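Local coordinates for beta-microseminoprotein (Homo sapiens, PDB 3IX0) that is a secreted seminal plasma protein that forms a homodimer, interacts with PI16 and probably binds immunoglobulins, at residues 18-23 / 30-35; 54-59 / 64-69; 11-16 / 23-28. All coordinates share one frame; numbering follows the deposited sequence.

From the N terminus, the loop 11-16 comes first and meets 23-28 in interaction 3, closing a loop that holds strand 18-19. Interaction 1 opens at 18-23, before interaction 3 has closed, and reaches on to 30-35, so the two cross and share Gly23. They touch directly, with Cys18 O 2.8 Å from His26 N, and together tie the small 18-19/25-26 hairpin to the preceding loop and to strand 31-33, the edge of the four-stranded sheet. Interaction 2 follows in series, closing the short loop between strands 55-58 and 64-69 on the other side of the chain's centre; its centre lies about 27 Å from that of interaction 1.

Interaction 1: residues 18-23 / 30-35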
loop_
_atom_site.group_PDB
_atom_site.type_symbol
_atom_site.label_atom_id
_atom_site.label_comp_id
_atom_site.label_asym_id
_atom_site.label_seq_id
_atom_site.Cartn_x
_atom_site.Cartn_y
_atom_site.Cartn_z
ATOM N N CYS B 18 -8.395 19.881 -2.315
ATOM C CA CYS B 18 -7.110 19.361 -2.766
ATOM C C CYS B 18 -6.972 19.551 -4.265
ATOM O O CYS B 18 -7.898 19.243 -5.019
ATOM C CB CYS B 18 -6.972 17.864 -2.441
ATOM S SG CYS B 18 -7.280 17.421 -0.709
ATOM N N MET B 19 -5.818 20.047 -4.700
ATOM C CA MET B 19 -5.512 20.080 -6.125
ATOM C C MET B 19 -4.679 18.875 -6.535
ATOM O O MET B 19 -3.709 18.526 -5.863
ATOM C CB MET B 19 -4.778 21.362 -6.513
ATOM C CG MET B 19 -4.355 21.362 -7.983
ATOM S SD MET B 19 -4.125 22.984 -8.737
ATOM C CE MET B 19 -5.827 23.506 -8.960
ATOM N N ASP B 20 -5.051 18.242 -7.642
ATOM C CA ASP B 20 -4.291 17.101 -8.134
ATOM C C ASP B 20 -3.234 17.556 -9.139
ATOM O O ASP B 20 -3.032 18.749 -9.348
ATOM C CB ASP B 20 -5.202 15.992 -8.701
ATOM C CG ASP B 20 -5.876 16.373 -10.015
ATOM O OD1 ASP B 20 -5.378 17.276 -10.707
ATOM O OD2 ASP B 20 -6.908 15.752 -10.365
ATOM N N LEU B 21 -2.550 16.603 -9.751
ATOM C CA LEU B 21 -1.437 16.942 -10.623
ATOM C C LEU B 21 -1.923 17.521 -11.958
ATOM O O LEU B 21 -1.229 18.327 -12.576
ATOM C CB LEU B 21 -0.521 15.725 -10.818
ATOM C CG LEU B 21 0.147 15.215 -9.530
ATOM C CD1 LEU B 21 0.965 13.944 -9.775
ATOM C CD2 LEU B 21 1.013 16.301 -8.898
ATOM N N LYS B 22 -3.124 17.135 -12.380
ATOM C CA LYS B 22 -3.684 17.607 -13.649
ATOM C C LYS B 22 -4.580 18.848 -13.532
ATOM O O LYS B 22 -5.366 19.137 -14.436
ATOM C CB LYS B 22 -4.440 16.479 -14.352
ATOM C CG LYS B 22 -3.546 15.311 -14.713
ATOM C CD LYS B 22 -4.243 14.269 -15.572
ATOM C CE LYS B 22 -3.325 13.068 -15.780
ATOM N NZ LYS B 22 -3.854 12.076 -16.759
ATOM N N GLY B 23 -4.467 19.576 -12.425
ATOM C CA GLY B 23 -5.238 20.791 -12.245
ATOM C C GLY B 23 -6.701 20.691 -11.825
ATOM O O GLY B 23 -7.403 21.699 -11.857
ATOM N N SER B 30 -13.280 13.597 -0.588
ATOM C CA SER B 30 -13.673 12.896 -1.817
ATOM C C SER B 30 -12.578 11.971 -2.344
ATOM O O SER B 30 -11.384 12.202 -2.102
ATOM C CB SER B 30 -14.090 13.882 -2.907
ATOM O OG SER B 30 -12.946 14.470 -3.498
ATOM N N GLU B 31 -12.998 10.941 -3.079
ATOM C CA GLU B 31 -12.082 9.992 -3.707
ATOM C C GLU B 31 -12.157 10.142 -5.217
ATOM O O GLU B 31 -13.218 10.430 -5.765
ATOM C CB GLU B 31 -12.422 8.556 -3.284
ATOM C CG GLU B 31 -11.537 7.469 -3.898
ATOM C CD GLU B 31 -11.993 7.021 -5.294
ATOM O OE1 GLU B 31 -13.172 7.254 -5.650
ATOM O OE2 GLU B 31 -11.172 6.426 -6.037
ATOM N N TRP B 32 -11.027 9.980 -5.894
ATOM C CA TRP B 32 -11.028 9.909 -7.358
ATOM C C TRP B 32 -10.006 8.913 -7.885
ATOM O O TRP B 32 -9.045 8.566 -7.202
ATOM C CB TRP B 32 -10.781 11.274 -7.984
ATOM C CG TRP B 32 -9.368 11.822 -7.855
ATOM C CD1 TRP B 32 -8.403 11.820 -8.817
ATOM C CD2 TRP B 32 -8.795 12.489 -6.713
ATOM N NE1 TRP B 32 -7.260 12.430 -8.344
ATOM C CE2 TRP B 32 -7.478 12.848 -7.058
ATOM C CE3 TRP B 32 -9.268 12.808 -5.436
ATOM C CZ2 TRP B 32 -6.621 13.506 -6.166
ATOM C CZ3 TRP B 32 -8.419 13.453 -4.553
ATOM C CH2 TRP B 32 -7.109 13.800 -4.924
ATOM N N GLN B 33 -10.215 8.453 -9.108
ATOM C CA GLN B 33 -9.223 7.628 -9.759
ATOM C C GLN B 33 -8.438 8.512 -10.719
ATOM O O GLN B 33 -9.003 9.405 -11.363
ATOM C CB GLN B 33 -9.892 6.459 -10.481
ATOM C CG GLN B 33 -10.797 5.621 -9.575
ATOM C CD GLN B 33 -11.383 4.401 -10.289
ATOM O OE1 GLN B 33 -10.744 3.807 -11.175
ATOM N NE2 GLN B 33 -12.602 4.020 -9.904
ATOM N N THR B 34 -7.132 8.284 -10.782
ATOM C CA THR B 34 -6.269 9.049 -11.659
ATOM C C THR B 34 -6.224 8.407 -13.038
ATOM O O THR B 34 -6.988 7.484 -13.338
ATOM C CB THR B 34 -4.849 9.031 -11.137
ATOM O OG1 THR B 34 -4.401 7.668 -11.138
ATOM C CG2 THR B 34 -4.762 9.639 -9.693
ATOM N N ASP B 35 -5.298 8.877 -13.867
ATOM C CA ASP B 35 -5.111 8.289 -15.184
ATOM C C ASP B 35 -3.912 7.355 -15.214
ATOM O O ASP B 35 -3.403 7.010 -16.279
ATOM C CB ASP B 35 -4.989 9.383 -16.249
ATOM C CG ASP B 35 -6.312 10.068 -16.517
ATOM O OD1 ASP B 35 -7.355 9.377 -16.489
ATOM O OD2 ASP B 35 -6.316 11.294 -16.754
#
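The indole of Trp32 and the carboxylate of Asp20 are the flat groups that meet here, their planes 52° apart. Asp20 CB approaches the ring obliquely and comes 3.8 Å from Trp32 CZ2, while His26 stacks against the same indole. The contact joins the turn of the small antiparallel hairpin 18-19/25-26 to strand 31-33, an outermost strand of the four-stranded sheet, in a protein built on a Greek key motif. Trp32 CG sits between the backbone N and the carbonyl carbon (chi1 72°), which carries the indole across to the hairpin. Nearby, Asp20 OD2 lies 3.9 Å from Trp32 NE1, but its hydrogen bond goes to His26 NE2. The carboxylate and the indole thus share one histidine, which hydrogen-bonds to the first and stacks on the second. The other oxygen, Asp20 OD1, turns back on its own chain: it accepts a hydrogen bond from Asn24 N and a weak, bent one from Lys22 N at 2.8 Å (119°), at the start of the type I turn from Asp20 to Gly23. That turn points Lys22 at the second segment. Its chain, extended beyond CG, spans the gap to Asp35 at the protein surface, where the two side chains meet at a slant. There Lys22 NZ forms a salt bridge with Asp35 OD2 at 2.6 Å, and OD2 uses its anti lone pair, on the side away from OD1.

Interaction 2: residues 54-59 / 64-69; sequences STPVGY and CQRIFK
The Arg66 side chain runs past Tyr59 and Pro56 of the segment 54-59. Its extended chain passes close to the phenol of Tyr59, whose OH lies 3.4 Å from Arg66 CD, and Pro56 CG packs 3.9 Å from Arg66 CB. Beyond this close-packed part, Arg66 NH1 donates a hydrogen bond to Pro56 O (3.1 Å). The donor lies in the carbonyl plane, nearly in line with the C=O (160°), but the bond is bent at the donor, the oxygen lying 26° out of the guanidinium plane. Thr55 CG2 rests 4.1 Å above one face of the guanidinium, toward its rim. The first torsion of Tyr59 turns the ring toward 64-69, where Tyr59 CD1 meets the buried Cys64 CB at 4.1 Å and Cys64 O faces the ring edge. The looser side is wet: a water in the ring plane lies 2.9 Å from Tyr59 OH and accepts from Arg66 N, bridging where the strands do not pair. With an alanine in place of Tyr59, a gap would probably open beside the aliphatic chain of Arg66, leaving it less fixed, and the water would lose one of its two ties. The strand segments run antiparallel at 169° but 8.6 Å apart, each hydrogen-bonded to another partner, 91-93 and 74-79. Cys64 is also disulfide-bonded to Cys87. Side chains, including Pro56 on Tyr75 and Val77, thus join two separate two-stranded antiparallel sheets, the arrangement of the C-terminal half of PSP94.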
loop_
_atom_site.group_PDB
_atom_site.type_symbol
_atom_site.label_atom_id
_atom_site.label_comp_id
_atom_site.label_asym_id
_atom_site.label_seq_id
_atom_site.Cartn_x
_atom_site.Cartn_y
_atom_site.Cartn_z
ATOM N N SER B 54 -2.293 -4.759 -8.800
ATOM C CA SER B 54 -1.675 -5.903 -8.160
ATOM C C SER B 54 -0.596 -6.540 -9.062
ATOM O O SER B 54 -0.879 -7.003 -10.166
ATOM C CB SER B 54 -2.744 -6.933 -7.799
ATOM O OG SER B 54 -2.278 -7.745 -6.751
ATOM N N THR B 55 0.638 -6.554 -8.578
ATOM C CA THR B 55 1.776 -7.084 -9.329
ATOM C C THR B 55 2.043 -8.546 -8.986
ATOM O O THR B 55 2.348 -8.868 -7.847
ATOM C CB THR B 55 3.057 -6.274 -9.003
ATOM O OG1 THR B 55 2.785 -4.890 -9.177
ATOM C CG2 THR B 55 4.229 -6.676 -9.904
ATOM N N PRO B 56 1.931 -9.439 -9.977
ATOM C CA PRO B 56 2.258 -10.847 -9.732
ATOM C C PRO B 56 3.757 -10.999 -9.570
ATOM O O PRO B 56 4.498 -10.497 -10.400
ATOM C CB PRO B 56 1.825 -11.534 -11.025
ATOM C CG PRO B 56 1.961 -10.395 -12.078
ATOM C CD PRO B 56 1.436 -9.203 -11.347
ATOM N N VAL B 57 4.192 -11.703 -8.532
ATOM C CA VAL B 57 5.616 -11.838 -8.241
ATOM C C VAL B 57 6.024 -13.303 -8.091
ATOM O O VAL B 57 7.209 -13.638 -8.139
ATOM C CB VAL B 57 6.028 -11.023 -6.985
ATOM C CG1 VAL B 57 5.946 -9.529 -7.272
ATOM C CG2 VAL B 57 5.138 -11.382 -5.782
ATOM N N GLY B 58 5.042 -14.179 -7.928
ATOM C CA GLY B 58 5.329 -15.593 -7.807
ATOM C C GLY B 58 4.715 -16.405 -8.931
ATOM O O GLY B 58 3.506 -16.643 -8.967
ATOM N N TYR B 59 5.568 -16.836 -9.848
ATOM C CA TYR B 59 5.165 -17.690 -10.949
ATOM C C TYR B 59 6.429 -18.188 -11.639
ATOM O O TYR B 59 7.531 -17.750 -11.314
ATOM C CB TYR B 59 4.294 -16.918 -11.942
ATOM C CG TYR B 59 4.949 -15.657 -12.469
ATOM C CD1 TYR B 59 5.743 -15.691 -13.603
ATOM C CD2 TYR B 59 4.770 -14.427 -11.826
ATOM C CE1 TYR B 59 6.331 -14.550 -14.092
ATOM C CE2 TYR B 59 5.361 -13.274 -12.310
ATOM C CZ TYR B 59 6.141 -13.340 -13.441
ATOM O OH TYR B 59 6.746 -12.213 -13.936
ATOM N N CYS B 64 6.867 -18.404 -18.303
ATOM C CA CYS B 64 5.764 -17.455 -18.257
ATOM C C CYS B 64 6.260 -16.027 -18.106
ATOM O O CYS B 64 7.327 -15.783 -17.566
ATOM C CB CYS B 64 4.833 -17.767 -17.076
ATOM S SG CYS B 64 4.147 -19.428 -17.042
ATOM N N GLN B 65 5.459 -15.077 -18.556
ATOM C CA GLN B 65 5.810 -13.689 -18.420
ATOM C C GLN B 65 4.577 -12.920 -17.945
ATOM O O GLN B 65 3.442 -13.350 -18.169
ATOM C CB GLN B 65 6.304 -13.119 -19.766
ATOM C CG GLN B 65 5.222 -13.012 -20.822
ATOM C CD GLN B 65 5.752 -12.583 -22.200
ATOM O OE1 GLN B 65 6.712 -11.825 -22.308
ATOM N NE2 GLN B 65 5.101 -13.060 -23.251
ATOM N N ARG B 66 4.795 -11.780 -17.302
ATOM C CA ARG B 66 3.681 -10.907 -16.951
ATOM C C ARG B 66 3.577 -9.758 -17.949
ATOM O O ARG B 66 4.579 -9.211 -18.410
ATOM C CB ARG B 66 3.821 -10.371 -15.521
ATOM C CG ARG B 66 4.944 -9.344 -15.323
ATOM C CD ARG B 66 5.256 -9.169 -13.846
ATOM N NE ARG B 66 6.335 -8.213 -13.619
ATOM C CZ ARG B 66 7.134 -8.216 -12.553
ATOM N NH1 ARG B 66 6.989 -9.132 -11.601
ATOM N NH2 ARG B 66 8.088 -7.299 -12.440
ATOM N N ILE B 67 2.352 -9.404 -18.303
ATOM C CA ILE B 67 2.143 -8.342 -19.261
ATOM C C ILE B 67 1.109 -7.378 -18.663
ATOM O O ILE B 67 0.035 -7.788 -18.220
ATOM C CB ILE B 67 1.652 -8.901 -20.614
ATOM C CG1 ILE B 67 2.619 -9.954 -21.156
ATOM C CG2 ILE B 67 1.439 -7.763 -21.600
ATOM C CD1 ILE B 67 2.122 -10.640 -22.447
ATOM N N PHE B 68 1.449 -6.099 -18.644
ATOM C CA PHE B 68 0.610 -5.087 -18.025
ATOM C C PHE B 68 -0.471 -4.642 -18.992
ATOM O O PHE B 68 -0.176 -4.360 -20.138
ATOM C CB PHE B 68 1.462 -3.870 -17.635
ATOM C CG PHE B 68 0.679 -2.782 -16.954
ATOM C CD1 PHE B 68 -0.087 -3.063 -15.837
ATOM C CD2 PHE B 68 0.708 -1.479 -17.432
ATOM C CE1 PHE B 68 -0.818 -2.068 -15.212
ATOM C CE2 PHE B 68 -0.011 -0.489 -16.806
ATOM C CZ PHE B 68 -0.780 -0.785 -15.696
ATOM N N LYS B 69 -1.713 -4.571 -18.529
ATOM C CA LYS B 69 -2.805 -4.033 -19.344
ATOM C C LYS B 69 -3.290 -2.727 -18.722
ATOM O O LYS B 69 -4.112 -2.739 -17.804
ATOM C CB LYS B 69 -3.967 -5.027 -19.406
ATOM C CG LYS B 69 -3.576 -6.450 -19.765
ATOM C CD LYS B 69 -3.844 -6.743 -21.233
ATOM C CE LYS B 69 -2.557 -6.787 -22.045
ATOM N NZ LYS B 69 -2.711 -7.638 -23.259
HETATM O O HOH W 1 7.995 -11.790 -16.519
#

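Interaction 3: residues 11-16 / 23-28; sequences PGDSTR and GNKHPI
Both carbon branches of Ile28 are set by a chi1 of -60°: CG1 lies beside the backbone N, and a further turn (chi2 -69°) brings CD1 to 3.3 Å from Arg16 O. Arg16 meets it by folding back, its chain bent at chi2 and chi3, so that the guanidinium returns toward the isoleucine although its CB does not point there. Ile28 CD1 consequently lies over one face of that group, with Ile28 CG1 3.9 Å from Arg16 NH1, and the two side chains cross at about a right angle. Arg16 NH2 forms a salt bridge with Glu44, while Arg16 O accepts a hydrogen bond from Asn7 ND2. At the other end of the contact, Asp13 and Lys25 approach from opposite directions. A bend at chi3 of Lys25 sets its amine 3.5 Å from the carboxylate (Lys25 NZ to Asp13 OD2), and Lys25 CD is equally near that oxygen. The contact joins the loop following strand 2-6 to the second strand of the 18-19/25-26 hairpin. No hydrogen bond crosses between the segments: at its length the Asp13-Lys25 salt bridge is probably a modest electrostatic tie on the surface, and the methyl of Ile28 adds van der Waals contact against an arginine whose charge is met by Glu44.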
loop_
_atom_site.group_PDB
_atom_site.type_symbol
_atom_site.label_atom_id
_atom_site.label_comp_id
_atom_site.label_asym_id
_atom_site.label_seq_id
_atom_site.Cartn_x
_atom_site.Cartn_y
_atom_site.Cartn_z
ATOM N N PRO B 11 -3.449 28.042 -2.404
ATOM C CA PRO B 11 -3.282 29.386 -1.839
ATOM C C PRO B 11 -4.025 30.404 -2.687
ATOM O O PRO B 11 -3.984 30.326 -3.917
ATOM C CB PRO B 11 -1.773 29.617 -1.930
ATOM C CG PRO B 11 -1.190 28.262 -1.849
ATOM C CD PRO B 11 -2.160 27.345 -2.555
ATOM N N GLY B 12 -4.707 31.338 -2.034
ATOM C CA GLY B 12 -5.556 32.279 -2.735
ATOM C C GLY B 12 -6.998 31.818 -2.763
ATOM O O GLY B 12 -7.908 32.637 -2.707
ATOM N N ASP B 13 -7.214 30.507 -2.849
ATOM C CA ASP B 13 -8.569 29.966 -2.822
ATOM C C ASP B 13 -9.202 30.153 -1.459
ATOM O O ASP B 13 -8.509 30.246 -0.450
ATOM C CB ASP B 13 -8.583 28.487 -3.190
ATOM C CG ASP B 13 -8.513 28.265 -4.676
ATOM O OD1 ASP B 13 -8.126 29.209 -5.393
ATOM O OD2 ASP B 13 -8.846 27.151 -5.127
ATOM N N SER B 14 -10.526 30.193 -1.430
ATOM C CA SER B 14 -11.237 30.405 -0.180
ATOM C C SER B 14 -11.599 29.085 0.496
ATOM O O SER B 14 -12.410 29.058 1.421
ATOM C CB SER B 14 -12.490 31.256 -0.415
ATOM O OG SER B 14 -13.296 30.719 -1.448
ATOM N N THR B 15 -10.996 27.995 0.031
ATOM C CA THR B 15 -11.259 26.671 0.588
ATOM C C THR B 15 -10.055 25.756 0.405
ATOM O O THR B 15 -9.169 26.044 -0.397
ATOM C CB THR B 15 -12.537 26.044 -0.042
ATOM O OG1 THR B 15 -13.655 26.893 0.240
ATOM C CG2 THR B 15 -12.812 24.675 0.547
ATOM N N ARG B 16 -10.012 24.666 1.165
ATOM C CA ARG B 16 -8.839 23.786 1.170
ATOM C C ARG B 16 -8.991 22.563 0.266
ATOM O O ARG B 16 -8.324 21.541 0.463
ATOM C CB ARG B 16 -8.495 23.325 2.592
ATOM C CG ARG B 16 -8.285 24.448 3.598
ATOM C CD ARG B 16 -9.596 25.091 4.053
ATOM N NE ARG B 16 -10.468 24.215 4.836
ATOM C CZ ARG B 16 -11.486 23.521 4.331
ATOM N NH1 ARG B 16 -11.758 23.585 3.035
ATOM N NH2 ARG B 16 -12.230 22.759 5.124
ATOM N N GLY B 23 -4.467 19.576 -12.425
ATOM C CA GLY B 23 -5.238 20.791 -12.245
ATOM C C GLY B 23 -6.701 20.691 -11.825
ATOM O O GLY B 23 -7.403 21.699 -11.857
ATOM N N ASN B 24 -7.171 19.506 -11.444
ATOM C CA ASN B 24 -8.514 19.377 -10.882
ATOM C C ASN B 24 -8.537 19.608 -9.366
ATOM O O ASN B 24 -7.701 19.089 -8.627
ATOM C CB ASN B 24 -9.139 18.002 -11.180
ATOM C CG ASN B 24 -9.055 17.609 -12.643
ATOM O OD1 ASN B 24 -9.780 18.138 -13.499
ATOM N ND2 ASN B 24 -8.189 16.638 -12.933
ATOM N N LYS B 25 -9.514 20.366 -8.901
ATOM C CA LYS B 25 -9.730 20.514 -7.474
ATOM C C LYS B 25 -10.784 19.532 -7.010
ATOM O O LYS B 25 -11.799 19.301 -7.687
ATOM C CB LYS B 25 -10.168 21.940 -7.122
ATOM C CG LYS B 25 -9.101 22.979 -7.376
ATOM C CD LYS B 25 -9.597 24.371 -7.076
ATOM C CE LYS B 25 -10.348 24.952 -8.261
ATOM N NZ LYS B 25 -10.603 26.409 -8.078
ATOM N N HIS B 26 -10.543 18.977 -5.832
ATOM C CA HIS B 26 -11.402 17.960 -5.274
ATOM C C HIS B 26 -11.912 18.368 -3.912
ATOM O O HIS B 26 -11.194 18.964 -3.119
ATOM C CB HIS B 26 -10.646 16.634 -5.155
ATOM C CG HIS B 26 -10.038 16.178 -6.439
ATOM N ND1 HIS B 26 -10.598 15.169 -7.203
ATOM C CD2 HIS B 26 -8.943 16.588 -7.113
ATOM C CE1 HIS B 26 -9.870 14.982 -8.276
ATOM N NE2 HIS B 26 -8.849 15.827 -8.254
ATOM N N PRO B 27 -13.164 18.031 -3.636
ATOM C CA PRO B 27 -13.796 18.338 -2.355
ATOM C C PRO B 27 -13.117 17.593 -1.207
ATOM O O PRO B 27 -12.641 16.459 -1.374
ATOM C CB PRO B 27 -15.236 17.827 -2.543
ATOM C CG PRO B 27 -15.412 17.661 -4.027
ATOM C CD PRO B 27 -14.062 17.316 -4.558
ATOM N N ILE B 28 -13.065 18.239 -0.046
ATOM C CA ILE B 28 -12.563 17.588 1.155
ATOM C C ILE B 28 -13.387 16.325 1.333
ATOM O O ILE B 28 -14.591 16.337 1.114
ATOM C CB ILE B 28 -12.682 18.509 2.396
ATOM C CG1 ILE B 28 -11.873 19.785 2.194
ATOM C CG2 ILE B 28 -12.147 17.826 3.621
ATOM C CD1 ILE B 28 -10.381 19.541 2.192
#